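Local coordinates for dTDP-4-dehydrorhamnose reductase (Yersinia enterocolitica, PDB 5U9C), which probably catalyses the NADPH-dependent reduction of dTDP-4-dehydro-beta-L-rhamnose to dTDP-beta-L-rhamnose, the last step in making this activated sugar, at residues Ser107-Gly111 against Pro257-Ile262; Leu116-Leu121 against Gly261-Tyr266; Arg189-Ser195 against Phe217-Ile223. All coordinates share one frame; numbering follows the deposited sequence.

Contact 1: Ser107-Gly111 against Pro257-Ile262; sequences SNVFG and PYSEGI
Ser107 and Glu260 both turn the first side-chain bond in between their own backbone N and carbonyl carbon (chi1 59° and 57°), which points OG of Ser107 at the Glu260 carboxylate; beyond CG the glutamate runs extended. The resulting hydrogen bond from Ser107 OG to Glu260 OE2 is very short, 2.5 Å. The other carboxylate oxygen, OE1, accepts from the indole NH of Trp156, so both oxygens of this buried acid have a donor, which probably restrains its rotation. Ser107 opens a 3-10 turn after strand 100-106, at the carboxyl end of the parallel sheet in this Rossmann-type fold, and the turn is closed by Phe110 N bonding to Ser107 O at 2.9 Å. Beside the serine, Ile262 brings its CG2 methyl to 3.6 Å from Ser107 CB; the same methyl lies 4.1 Å from Phe110 CD2, the Phe110 and Ile262 side chains crossing at about a right angle. Farther along, Gly111 lets the backbone come up against the proline ring, its CA 3.5 Å from Pro257 CB. Water 1 donates to Gly111 O and accepts from Tyr258 N. Pro257 follows Arg256, seen to bind (R)-malate in this protein, though none is bound in this chain.

Contact 2: Leu116-Leu121 against Gly261-Tyr266; sequences LSYNEL and GIESIY
Glu120 hooks back on the chain at Ser264 and Ile265 and holds both with one carboxylate. Its OE1 takes the backbone N-H of Ile265 on the syn side at 2.9 Å, in a nearly straight bond (166° at the hydrogen), while OE2 uses its syn lone pair for Ser264 OG at 2.5 Å. The bend at chi2, 90°, folds the carboxylate back toward these donors; OE2 also accepts from His216 N. Ser264 OG in turn accepts from Tyr266 N, closing an ST turn. Upstream, strands 117-118 and 261-262 form a short, weakly bonded parallel pair apart from the main Rossmann sheet, with Tyr118 opposite Ile262: Tyr118 N donates to Gly261 O at 3.0 Å and Glu263 N to Tyr118 O at 2.9 Å. Ser117 OG donates to Glu263 OE1 at 2.7 Å, meeting it on the anti side, and accepts a hydrogen bond from water 2. The other oxygen, Glu263 OE2, is bonded to His246 NE2 of the second subunit and to water 3, which also accepts from Asn119 ND2. OD1 of Asn119 takes Leu121 N in an Asx turn. Apolar side chains meet toward the far end, where Ile265 CD1 lies 3.8 Å from Leu121 CG, the two side chains crossing at about a right angle, and Glu120 CB lies 3.8 Å from Tyr266 CE2; Tyr129 of the third subunit packs on Leu121.

Contact 3: Arg189-Ser195 against Phe217-Ile223; sequences RLGSITS and FASSGTI
Gly191 and Ile223 form an antiparallel hydrogen-bonded pair, with Gly191 N to Ile223 O at 2.8 Å and Ile223 N to Gly191 O at 2.9 Å. Earlier in the 217-223 segment, Ser219 N bonds to Ile193 O at 2.8 Å; between the two pairings the chain bows out. The bow is bridged by water 4, which accepts from Ile193 N and donates to the carbonyls of Ser219 and Gly221. The segment thus leaves the edge strand of the main parallel sheet, 213-217, and enters the three-stranded mixed sheet beside it, along strand 190-195. Among the side chains, Thr194 grips the backbone carbonyl of Phe217: with OG1 anti to its own carbonyl carbon (chi1 -63°), the hydroxyl donates to Phe217 O at 2.7 Å, in the carbonyl plane on a lone pair. OG1 also accepts from Gly155 N. The threonine's CG2 meets the Phe217 ring at its edge, 3.9 Å from CD1. At the other end Leu190 CB touches Thr222 CG2 at 3.8 Å, while Ile193 and Ile223 both pack against Trp279 of helix 279-288. Water 5 joins Ser195 N to Ser219 OG, a hydroxyl whose main partner is Asp282. The loop is thus held by backbone bonds, a few hydroxyls and bridging waters, with no salt bridge between the two segments.

How the contacts relate
Contacts 1 and 2 share Gly261 and Ile262, so strand 261-262 is held from two directions: by the turn after strand 100-106 and by strand 117-118. Phe110 of contact 1 stacks on Tyr118 of contact 2. Contact 3, nested in sequence inside the loops that both close, joins them through Ser192 OG, bonded to Ile262 N, and through Leu190, whose backbone pairs with Tyr258 and Glu260. All three are largely buried. Contact 1 is wholly so and turns on one glutamate; contacts 2 and 3 each include several partly exposed residues. Contact 2 also reaches the third subunit, while all three touch the second, and distributes its polar bonds over two carboxylates; contact 3 relies chiefly on backbone pairing and water.

Contact 1: Ser107-Gly111 against Pro257-Ile262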
loop_
_atom_site.group_PDB
_atom_site.type_symbol
_atom_site.label_atom_id
_atom_site.label_comp_id
_atom_site.label_asym_id
_atom_site.label_seq_id
_atom_site.Cartn_x
_atom_site.Cartn_y
_atom_site.Cartn_z
ATOM N N SER D 107 -13.850 13.700 11.434
ATOM C CA SER D 107 -13.222 12.399 11.423
ATOM C C SER D 107 -12.725 12.065 9.992
ATOM O O SER D 107 -11.866 11.205 9.838
ATOM C CB SER D 107 -14.222 11.333 11.903
ATOM O OG SER D 107 -15.383 11.291 11.089
ATOM N N ASN D 108 -13.264 12.747 8.963
ATOM C CA ASN D 108 -12.842 12.522 7.560
ATOM C C ASN D 108 -11.414 12.929 7.251
ATOM O O ASN D 108 -10.976 12.747 6.126
ATOM C CB ASN D 108 -13.771 13.208 6.547
ATOM C CG ASN D 108 -14.833 12.293 6.012
ATOM O OD1 ASN D 108 -16.002 12.399 6.386
ATOM N ND2 ASN D 108 -14.432 11.372 5.118
ATOM N N VAL D 109 -10.690 13.496 8.216
ATOM C CA VAL D 109 -9.276 13.750 7.997
ATOM C C VAL D 109 -8.543 12.393 8.055
ATOM O O VAL D 109 -7.384 12.287 7.653
ATOM C CB VAL D 109 -8.653 14.761 8.983
ATOM C CG1 VAL D 109 -9.354 16.111 8.882
ATOM C CG2 VAL D 109 -8.644 14.235 10.419
ATOM N N PHE D 110 -9.221 11.371 8.571
ATOM C CA PHE D 110 -8.667 10.026 8.621
ATOM C C PHE D 110 -9.343 9.112 7.588
ATOM O O PHE D 110 -10.414 9.441 7.041
ATOM C CB PHE D 110 -8.874 9.403 10.002
ATOM C CG PHE D 110 -8.192 10.135 11.110
ATOM C CD1 PHE D 110 -6.806 10.052 11.261
ATOM C CD2 PHE D 110 -8.920 10.872 12.020
ATOM C CE1 PHE D 110 -6.162 10.713 12.293
ATOM C CE2 PHE D 110 -8.285 11.540 13.059
ATOM C CZ PHE D 110 -6.908 11.457 13.199
ATOM N N GLY D 111 -8.723 7.964 7.348
ATOM C CA GLY D 111 -9.308 6.945 6.503
ATOM C C GLY D 111 -8.378 6.236 5.564
ATOM O O GLY D 111 -8.554 5.056 5.313
ATOM N N PRO D 257 -13.823 5.718 3.445
ATOM C CA PRO D 257 -12.913 4.685 3.978
ATOM C C PRO D 257 -13.692 3.534 4.617
ATOM O O PRO D 257 -14.889 3.672 4.867
ATOM C CB PRO D 257 -12.120 5.445 5.050
ATOM C CG PRO D 257 -13.061 6.530 5.498
ATOM C CD PRO D 257 -13.965 6.871 4.354
ATOM N N TYR D 258 -13.034 2.401 4.848
ATOM C CA TYR D 258 -13.692 1.289 5.527
ATOM C C TYR D 258 -14.144 1.754 6.906
ATOM O O TYR D 258 -15.180 1.321 7.396
ATOM C CB TYR D 258 -12.789 0.050 5.593
ATOM C CG TYR D 258 -12.534 -0.524 4.200
ATOM C CD1 TYR D 258 -13.605 -0.937 3.399
ATOM C CD2 TYR D 258 -11.237 -0.667 3.688
ATOM C CE1 TYR D 258 -13.403 -1.455 2.136
ATOM C CE2 TYR D 258 -11.029 -1.188 2.412
ATOM C CZ TYR D 258 -12.126 -1.581 1.648
ATOM O OH TYR D 258 -11.971 -2.105 0.381
ATOM N N SER D 259 -13.367 2.652 7.510
ATOM C CA SER D 259 -13.764 3.249 8.756
ATOM C C SER D 259 -13.232 4.654 8.965
ATOM O O SER D 259 -12.067 4.964 8.621
ATOM C CB SER D 259 -13.323 2.409 9.939
ATOM O OG SER D 259 -13.801 2.996 11.128
ATOM N N GLU D 260 -14.105 5.507 9.496
ATOM C CA GLU D 260 -13.696 6.843 9.935
ATOM C C GLU D 260 -14.002 6.978 11.433
ATOM O O GLU D 260 -14.154 8.075 11.963
ATOM C CB GLU D 260 -14.302 7.957 9.117
ATOM C CG GLU D 260 -15.813 7.991 9.062
ATOM C CD GLU D 260 -16.324 9.282 8.435
ATOM O OE1 GLU D 260 -17.170 9.191 7.534
ATOM O OE2 GLU D 260 -15.845 10.394 8.825
ATOM N N GLY D 261 -14.058 5.842 12.119
ATOM C CA GLY D 261 -14.275 5.855 13.544
ATOM C C GLY D 261 -13.201 6.669 14.270
ATOM O O GLY D 261 -12.021 6.641 13.896
ATOM N N ILE D 262 -13.627 7.442 15.263
ATOM C CA ILE D 262 -12.708 8.211 16.105
ATOM C C ILE D 262 -12.957 7.956 17.590
ATOM O O ILE D 262 -14.090 7.694 18.009
ATOM C CB ILE D 262 -12.772 9.718 15.847
ATOM C CG1 ILE D 262 -14.211 10.227 15.830
ATOM C CG2 ILE D 262 -12.092 10.064 14.523
ATOM C CD1 ILE D 262 -14.291 11.743 15.897
HETATM O O HOH W 1 -10.182 2.887 4.591
#

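Contact 2: Leu116-Leu121 against Gly261-Tyr266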
loop_
_atom_site.group_PDB
_atom_site.type_symbol
_atom_site.label_atom_id
_atom_site.label_comp_id
_atom_site.label_asym_id
_atom_site.label_seq_id
_atom_site.Cartn_x
_atom_site.Cartn_y
_atom_site.Cartn_z
ATOM N N LEU D 116 -9.542 0.599 11.999
ATOM C CA LEU D 116 -10.917 0.715 12.497
ATOM C C LEU D 116 -11.248 1.966 13.316
ATOM O O LEU D 116 -12.390 2.445 13.278
ATOM C CB LEU D 116 -11.292 -0.573 13.237
ATOM C CG LEU D 116 -11.159 -1.819 12.297
ATOM C CD1 LEU D 116 -11.582 -3.126 12.968
ATOM C CD2 LEU D 116 -11.884 -1.678 10.948
ATOM N N SER D 117 -10.249 2.541 13.988
ATOM C CA SER D 117 -10.499 3.706 14.819
ATOM C C SER D 117 -9.238 4.553 14.925
ATOM O O SER D 117 -8.138 4.005 14.858
ATOM C CB SER D 117 -10.913 3.238 16.217
ATOM O OG SER D 117 -11.495 4.295 16.906
ATOM N N TYR D 118 -9.403 5.863 15.106
ATOM C CA TYR D 118 -8.289 6.796 15.205
ATOM C C TYR D 118 -8.400 7.708 16.448
ATOM O O TYR D 118 -9.486 8.261 16.735
ATOM C CB TYR D 118 -8.236 7.695 13.948
ATOM C CG TYR D 118 -8.114 6.922 12.648
ATOM C CD1 TYR D 118 -9.242 6.470 11.975
ATOM C CD2 TYR D 118 -6.860 6.626 12.107
ATOM C CE1 TYR D 118 -9.132 5.739 10.811
ATOM C CE2 TYR D 118 -6.735 5.888 10.938
ATOM C CZ TYR D 118 -7.875 5.460 10.285
ATOM O OH TYR D 118 -7.745 4.747 9.118
ATOM N N ASN D 119 -7.287 7.882 17.165
ATOM C CA ASN D 119 -7.244 8.817 18.290
ATOM C C ASN D 119 -6.410 10.065 17.922
ATOM O O ASN D 119 -5.909 10.170 16.779
ATOM C CB ASN D 119 -6.786 8.127 19.581
ATOM C CG ASN D 119 -5.361 7.653 19.524
ATOM O OD1 ASN D 119 -4.464 8.364 19.032
ATOM N ND2 ASN D 119 -5.121 6.458 20.070
ATOM N N GLU D 120 -6.284 11.007 18.857
ATOM C CA GLU D 120 -5.568 12.262 18.602
ATOM C C GLU D 120 -4.059 12.110 18.260
ATOM O O GLU D 120 -3.467 13.032 17.714
ATOM C CB GLU D 120 -5.767 13.286 19.735
ATOM C CG GLU D 120 -7.214 13.745 19.988
ATOM C CD GLU D 120 -7.990 12.885 20.997
ATOM O OE1 GLU D 120 -7.610 11.724 21.236
ATOM O OE2 GLU D 120 -9.007 13.374 21.544
ATOM N N LEU D 121 -3.453 10.957 18.556
ATOM C CA LEU D 121 -2.056 10.708 18.175
ATOM C C LEU D 121 -1.910 10.188 16.738
ATOM O O LEU D 121 -0.805 10.251 16.165
ATOM C CB LEU D 121 -1.348 9.741 19.134
ATOM C CG LEU D 121 -0.889 10.352 20.436
ATOM C CD1 LEU D 121 -0.229 9.295 21.326
ATOM C CD2 LEU D 121 0.081 11.510 20.175
ATOM N N GLY D 261 -14.058 5.842 12.119
ATOM C CA GLY D 261 -14.275 5.855 13.544
ATOM C C GLY D 261 -13.201 6.669 14.270
ATOM O O GLY D 261 -12.021 6.641 13.896
ATOM N N ILE D 262 -13.627 7.442 15.263
ATOM C CA ILE D 262 -12.708 8.211 16.105
ATOM C C ILE D 262 -12.957 7.956 17.590
ATOM O O ILE D 262 -14.090 7.694 18.009
ATOM C CB ILE D 262 -12.772 9.718 15.847
ATOM C CG1 ILE D 262 -14.211 10.227 15.830
ATOM C CG2 ILE D 262 -12.092 10.064 14.523
ATOM C CD1 ILE D 262 -14.291 11.743 15.897
ATOM N N GLU D 263 -11.877 7.968 18.358
ATOM C CA GLU D 263 -11.936 7.853 19.810
ATOM C C GLU D 263 -10.955 8.870 20.388
ATOM O O GLU D 263 -10.116 9.434 19.650
ATOM C CB GLU D 263 -11.662 6.423 20.286
ATOM C CG GLU D 263 -10.268 5.919 20.062
ATOM C CD GLU D 263 -10.187 4.409 20.222
ATOM O OE1 GLU D 263 -10.852 3.688 19.470
ATOM O OE2 GLU D 263 -9.430 3.942 21.076
ATOM N N SER D 264 -11.112 9.182 21.669
ATOM C CA SER D 264 -10.245 10.167 22.307
ATOM C C SER D 264 -9.415 9.560 23.395
ATOM O O SER D 264 -9.898 8.735 24.177
ATOM C CB SER D 264 -11.057 11.308 22.912
ATOM O OG SER D 264 -10.206 12.290 23.512
ATOM N N ILE D 265 -8.159 9.974 23.440
ATOM C CA ILE D 265 -7.265 9.601 24.538
ATOM C C ILE D 265 -7.097 10.780 25.491
ATOM O O ILE D 265 -6.411 10.656 26.489
ATOM C CB ILE D 265 -5.880 9.188 24.041
ATOM C CG1 ILE D 265 -5.288 10.265 23.114
ATOM C CG2 ILE D 265 -6.001 7.866 23.312
ATOM C CD1 ILE D 265 -3.824 10.058 22.766
ATOM N N TYR D 266 -7.698 11.931 25.177
ATOM C CA TYR D 266 -7.545 13.127 26.018
ATOM C C TYR D 266 -8.809 13.642 26.719
ATOM O O TYR D 266 -8.698 14.515 27.567
ATOM C CB TYR D 266 -6.942 14.302 25.200
ATOM C CG TYR D 266 -5.547 14.068 24.615
ATOM C CD1 TYR D 266 -4.552 13.432 25.351
ATOM C CD2 TYR D 266 -5.202 14.586 23.380
ATOM C CE1 TYR D 266 -3.283 13.247 24.836
ATOM C CE2 TYR D 266 -3.930 14.413 22.855
ATOM C CZ TYR D 266 -2.974 13.743 23.588
ATOM O OH TYR D 266 -1.716 13.555 23.090
HETATM O O HOH W 2 -14.442 4.697 17.090
HETATM O O HOH W 3 -6.885 4.590 21.296
#

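Contact 3: Arg189-Ser195 against Phe217-Ile223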
loop_
_atom_site.group_PDB
_atom_site.type_symbol
_atom_site.label_atom_id
_atom_site.label_comp_id
_atom_site.label_asym_id
_atom_site.label_seq_id
_atom_site.Cartn_x
_atom_site.Cartn_y
_atom_site.Cartn_z
ATOM N N ARG D 189 -19.295 0.322 5.773
ATOM C CA ARG D 189 -18.551 1.566 6.020
ATOM C C ARG D 189 -18.854 1.901 7.494
ATOM O O ARG D 189 -20.016 1.966 7.890
ATOM C CB ARG D 189 -18.966 2.707 5.094
ATOM C CG ARG D 189 -18.698 2.450 3.612
ATOM C CD ARG D 189 -17.206 2.397 3.274
ATOM N NE ARG D 189 -16.915 2.151 1.852
ATOM C CZ ARG D 189 -16.764 0.952 1.280
ATOM N NH1 ARG D 189 -16.905 -0.189 1.972
ATOM N NH2 ARG D 189 -16.495 0.888 -0.021
ATOM N N LEU D 190 -17.810 2.059 8.302
ATOM C CA LEU D 190 -17.969 2.303 9.727
ATOM C C LEU D 190 -17.580 3.728 10.125
ATOM O O LEU D 190 -16.804 4.401 9.429
ATOM C CB LEU D 190 -17.103 1.317 10.509
ATOM C CG LEU D 190 -17.274 -0.177 10.192
ATOM C CD1 LEU D 190 -16.200 -1.018 10.874
ATOM C CD2 LEU D 190 -18.650 -0.616 10.611
ATOM N N GLY D 191 -18.095 4.151 11.275
ATOM C CA GLY D 191 -17.830 5.485 11.816
ATOM C C GLY D 191 -18.261 5.560 13.263
ATOM O O GLY D 191 -18.576 4.543 13.869
ATOM N N SER D 192 -18.242 6.772 13.813
ATOM C CA SER D 192 -18.662 7.056 15.168
ATOM C C SER D 192 -19.668 8.203 15.128
ATOM O O SER D 192 -19.551 9.133 14.301
ATOM C CB SER D 192 -17.448 7.471 16.011
ATOM O OG SER D 192 -16.512 6.402 16.134
ATOM N N ILE D 193 -20.649 8.174 16.022
ATOM C CA ILE D 193 -21.621 9.266 16.044
ATOM C C ILE D 193 -21.242 10.332 17.080
ATOM O O ILE D 193 -20.635 10.042 18.115
ATOM C CB ILE D 193 -23.071 8.785 16.310
ATOM C CG1 ILE D 193 -23.178 8.019 17.618
ATOM C CG2 ILE D 193 -23.582 7.935 15.150
ATOM C CD1 ILE D 193 -24.596 7.598 17.945
ATOM N N THR D 194 -21.601 11.566 16.774
ATOM C CA THR D 194 -21.416 12.697 17.663
ATOM C C THR D 194 -22.761 13.380 17.852
ATOM O O THR D 194 -23.357 13.897 16.888
ATOM C CB THR D 194 -20.434 13.734 17.087
ATOM O OG1 THR D 194 -19.138 13.150 16.941
ATOM C CG2 THR D 194 -20.317 14.953 18.033
ATOM N N SER D 195 -23.238 13.391 19.092
ATOM C CA SER D 195 -24.473 14.099 19.440
ATOM C C SER D 195 -24.205 15.596 19.420
ATOM O O SER D 195 -23.363 16.084 20.187
ATOM C CB SER D 195 -24.952 13.694 20.843
ATOM O OG SER D 195 -25.894 14.636 21.349
ATOM N N PHE D 217 -14.345 14.333 19.591
ATOM C CA PHE D 217 -15.553 14.321 20.404
ATOM C C PHE D 217 -16.605 13.438 19.728
ATOM O O PHE D 217 -17.230 13.826 18.721
ATOM C CB PHE D 217 -16.082 15.748 20.667
ATOM C CG PHE D 217 -17.176 15.797 21.720
ATOM C CD1 PHE D 217 -18.483 15.481 21.387
ATOM C CD2 PHE D 217 -16.894 16.120 23.035
ATOM C CE1 PHE D 217 -19.484 15.496 22.333
ATOM C CE2 PHE D 217 -17.903 16.144 23.989
ATOM C CZ PHE D 217 -19.199 15.833 23.634
ATOM N N ALA D 218 -16.783 12.238 20.283
ATOM C CA ALA D 218 -17.735 11.268 19.738
ATOM C C ALA D 218 -18.132 10.212 20.753
ATOM O O ALA D 218 -17.356 9.890 21.673
ATOM C CB ALA D 218 -17.128 10.579 18.520
ATOM N N SER D 219 -19.328 9.658 20.566
ATOM C CA SER D 219 -19.800 8.574 21.406
ATOM C C SER D 219 -18.892 7.356 21.186
ATOM O O SER D 219 -18.301 7.188 20.110
ATOM C CB SER D 219 -21.249 8.215 21.066
ATOM O OG SER D 219 -22.113 9.320 21.232
ATOM N N SER D 220 -18.801 6.517 22.207
ATOM C CA SER D 220 -17.978 5.319 22.150
ATOM C C SER D 220 -18.631 4.267 21.247
ATOM O O SER D 220 -19.813 3.954 21.410
ATOM C CB SER D 220 -17.787 4.762 23.567
ATOM O OG SER D 220 -17.046 3.562 23.557
ATOM N N GLY D 221 -17.868 3.735 20.297
ATOM C CA GLY D 221 -18.382 2.707 19.394
ATOM C C GLY D 221 -18.061 3.017 17.948
ATOM O O GLY D 221 -18.145 4.173 17.519
ATOM N N THR D 222 -17.648 1.981 17.225
ATOM C CA THR D 222 -17.350 2.059 15.791
ATOM C C THR D 222 -18.415 1.197 15.164
ATOM O O THR D 222 -18.366 -0.019 15.272
ATOM C CB THR D 222 -15.942 1.537 15.492
ATOM O OG1 THR D 222 -15.024 2.311 16.248
ATOM C CG2 THR D 222 -15.602 1.693 14.034
ATOM N N ILE D 223 -19.345 1.848 14.464
ATOM C CA ILE D 223 -20.540 1.205 13.937
ATOM C C ILE D 223 -20.866 1.619 12.512
ATOM O O ILE D 223 -20.321 2.578 12.004
ATOM C CB ILE D 223 -21.742 1.591 14.842
ATOM C CG1 ILE D 223 -21.806 3.126 14.944
ATOM C CG2 ILE D 223 -21.560 0.954 16.207
ATOM C CD1 ILE D 223 -22.809 3.702 15.873
HETATM O O HOH W 2 -14.442 4.697 17.090
HETATM O O HOH W 4 -19.979 6.222 18.075
HETATM O O HOH W 5 -21.747 12.191 21.134
#